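PDB 2EGR: putative esterase aq_1494 from Aquifex aeolicus, which probably hydrolyses fatty acyl-CoA thioesters, although its natural substrate has not been established. Local coordinates for residues A[27-32]-A[89-94]. Residues are numbered along the deposited sequence; the frame is centred on the assembly and turned at random.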
loop_
_atom_site.group_PDB
_atom_site.type_symbol
_atom_site.label_atom_id
_atom_site.label_comp_id
_atom_site.label_asym_id
_atom_site.label_seq_id
_atom_site.Cartn_x
_atom_site.Cartn_y
_atom_site.Cartn_z
ATOM N N ARG A 27 -8.900 -0.731 -4.141
ATOM C CA ARG A 27 -9.030 0.014 -2.877
ATOM C C ARG A 27 -10.079 1.117 -2.985
ATOM O O ARG A 27 -10.914 1.271 -2.065
ATOM C CB ARG A 27 -7.669 0.551 -2.453
ATOM C CG ARG A 27 -6.675 -0.616 -2.218
ATOM C CD ARG A 27 -5.239 -0.129 -1.866
ATOM N NE ARG A 27 -4.395 -1.321 -1.570
ATOM C CZ ARG A 27 -3.293 -1.299 -0.818
ATOM N NH1 ARG A 27 -2.835 -0.121 -0.353
ATOM N NH2 ARG A 27 -2.621 -2.457 -0.578
ATOM N N TYR A 28 -10.059 1.828 -4.113
ATOM C CA TYR A 28 -11.070 2.834 -4.415
ATOM C C TYR A 28 -12.459 2.210 -4.429
ATOM O O TYR A 28 -13.375 2.779 -3.844
ATOM C CB TYR A 28 -10.824 3.498 -5.758
ATOM C CG TYR A 28 -9.556 4.312 -5.934
ATOM C CD1 TYR A 28 -8.877 4.860 -4.851
ATOM C CD2 TYR A 28 -9.072 4.544 -7.213
ATOM C CE1 TYR A 28 -7.728 5.655 -5.060
ATOM C CE2 TYR A 28 -7.963 5.313 -7.453
ATOM C CZ TYR A 28 -7.287 5.870 -6.353
ATOM O OH TYR A 28 -6.184 6.657 -6.602
ATOM N N PHE A 29 -12.617 1.032 -5.054
ATOM C CA PHE A 29 -13.939 0.341 -5.024
ATOM C C PHE A 29 -14.381 -0.004 -3.618
ATOM O O PHE A 29 -15.565 0.070 -3.286
ATOM C CB PHE A 29 -13.928 -0.925 -5.909
ATOM C CG PHE A 29 -13.435 -0.682 -7.287
ATOM C CD1 PHE A 29 -13.663 0.542 -7.941
ATOM C CD2 PHE A 29 -12.729 -1.678 -7.975
ATOM C CE1 PHE A 29 -13.188 0.776 -9.213
ATOM C CE2 PHE A 29 -12.261 -1.444 -9.253
ATOM C CZ PHE A 29 -12.480 -0.230 -9.889
ATOM N N GLU A 30 -13.442 -0.426 -2.757
ATOM C CA GLU A 30 -13.770 -0.722 -1.394
ATOM C C GLU A 30 -14.218 0.564 -0.697
ATOM O O GLU A 30 -15.211 0.551 0.048
ATOM C CB GLU A 30 -12.547 -1.329 -0.669
ATOM C CG GLU A 30 -12.754 -1.583 0.822
ATOM C CD GLU A 30 -11.463 -1.971 1.530
ATOM O OE1 GLU A 30 -11.039 -3.154 1.405
ATOM O OE2 GLU A 30 -10.929 -1.087 2.222
ATOM N N GLU A 31 -13.507 1.661 -0.920
ATOM C CA GLU A 31 -13.955 2.908 -0.282
ATOM C C GLU A 31 -15.399 3.244 -0.732
ATOM O O GLU A 31 -16.231 3.725 0.078
ATOM C CB GLU A 31 -13.022 4.053 -0.640
ATOM C CG GLU A 31 -11.581 3.862 -0.165
ATOM C CD GLU A 31 -10.703 5.096 -0.433
ATOM O OE1 GLU A 31 -11.187 6.138 -0.950
ATOM O OE2 GLU A 31 -9.521 5.007 -0.110
ATOM N N ALA A 32 -15.664 3.046 -2.025
ATOM C CA ALA A 32 -16.997 3.347 -2.575
ATOM C C ALA A 32 -18.072 2.478 -1.938
ATOM O O ALA A 32 -19.117 3.004 -1.500
ATOM C CB ALA A 32 -17.019 3.289 -4.098
ATOM N N PHE A 89 -21.515 -6.033 -7.292
ATOM C CA PHE A 89 -21.501 -4.641 -7.684
ATOM C C PHE A 89 -20.775 -4.437 -8.991
ATOM O O PHE A 89 -19.792 -5.142 -9.278
ATOM C CB PHE A 89 -20.802 -3.756 -6.624
ATOM C CG PHE A 89 -21.553 -3.618 -5.338
ATOM C CD1 PHE A 89 -22.719 -2.865 -5.265
ATOM C CD2 PHE A 89 -21.056 -4.195 -4.174
ATOM C CE1 PHE A 89 -23.394 -2.719 -4.033
ATOM C CE2 PHE A 89 -21.717 -4.048 -2.943
ATOM C CZ PHE A 89 -22.890 -3.324 -2.876
ATOM N N SER A 90 -21.252 -3.467 -9.770
ATOM C CA SER A 90 -20.522 -2.959 -10.920
ATOM C C SER A 90 -20.062 -1.535 -10.631
ATOM O O SER A 90 -20.645 -0.832 -9.786
ATOM C CB SER A 90 -21.310 -3.066 -12.239
ATOM O OG SER A 90 -22.198 -1.986 -12.449
ATOM N N TYR A 91 -18.972 -1.148 -11.269
ATOM C CA TYR A 91 -18.351 0.139 -11.016
ATOM C C TYR A 91 -17.941 0.705 -12.348
ATOM O O TYR A 91 -17.427 -0.037 -13.230
ATOM C CB TYR A 91 -17.077 0.039 -10.127
ATOM C CG TYR A 91 -17.193 -0.784 -8.889
ATOM C CD1 TYR A 91 -17.419 -0.202 -7.664
ATOM C CD2 TYR A 91 -17.044 -2.149 -8.938
ATOM C CE1 TYR A 91 -17.514 -0.967 -6.509
ATOM C CE2 TYR A 91 -17.138 -2.925 -7.808
ATOM C CZ TYR A 91 -17.385 -2.343 -6.603
ATOM O OH TYR A 91 -17.443 -3.135 -5.518
ATOM N N ILE A 92 -18.180 2.002 -12.534
ATOM C CA ILE A 92 -17.546 2.752 -13.599
ATOM C C ILE A 92 -16.767 3.920 -12.998
ATOM O O ILE A 92 -17.288 4.667 -12.169
ATOM C CB ILE A 92 -18.553 3.296 -14.680
ATOM C CG1 ILE A 92 -19.379 2.140 -15.247
ATOM C CG2 ILE A 92 -17.794 3.976 -15.803
ATOM C CD1 ILE A 92 -20.800 2.533 -15.686
ATOM N N VAL A 93 -15.508 4.031 -13.393
ATOM C CA VAL A 93 -14.676 5.138 -12.927
ATOM C C VAL A 93 -14.675 6.229 -13.965
ATOM O O VAL A 93 -14.233 6.017 -15.105
ATOM C CB VAL A 93 -13.234 4.686 -12.609
ATOM C CG1 VAL A 93 -12.394 5.918 -12.148
ATOM C CG2 VAL A 93 -13.257 3.573 -11.549
ATOM N N PHE A 94 -15.200 7.397 -13.588
ATOM C CA PHE A 94 -15.226 8.557 -14.476
ATOM C C PHE A 94 -14.208 9.619 -14.130
ATOM O O PHE A 94 -14.003 9.950 -12.962
ATOM C CB PHE A 94 -16.614 9.224 -14.459
ATOM C CG PHE A 94 -17.667 8.432 -15.169
ATOM C CD1 PHE A 94 -17.756 8.467 -16.564
ATOM C CD2 PHE A 94 -18.550 7.643 -14.455
ATOM C CE1 PHE A 94 -18.734 7.719 -17.230
ATOM C CE2 PHE A 94 -19.533 6.896 -15.111
ATOM C CZ PHE A 94 -19.621 6.942 -16.496
#
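Phe29 on the helical segment 27-32 and Tyr91 on the strand segment 89-94 bring the two backbones closest, their CA atoms 7.4 Å apart. No hydrogen bond crosses between the segments; the helix keeps its own i to i+4 bonds, and strand 86-95 pairs with its sheet neighbours 72-82 and 98-111. Phe29 points its CB at the strand, and Tyr91 and Val93, two residues apart and so on the same face of the sheet, point toward the helix. The rings of Phe29 and Tyr91 form an offset stack, centroids 4.5 Å apart and planes inclined at 21°. Phe29 CB also sits over the tyrosine face, 3.9 Å from the Tyr91 ring centroid, as a CH-pi contact; its closest approach is 3.6 Å, to Tyr91 CE1. At the rim of the phenyl ring, Val93 CG2 meets the edge in plane, 3.6 Å from Phe29 CE1. This is the hotdog fold: helix 22-39 is the sausage lying in the curved antiparallel sheet, and Phe29 is one of the buried side chains it sets against that sheet, also touching Ala103 on strand 98-111. In Tyr91, CG lies anti to the carbonyl carbon (chi1 -48°), which lays the ring alongside the helix and carries its hydroxyl past Phe29 CB to hydrogen bonds with Thr105 and with Arg33, one turn further along the helix. Without the phenol ring, as with an alanine here, Phe29 is likely to lose its stacking partner and sit loosely on that side, and Thr105 and Arg33 their shared hydroxyl.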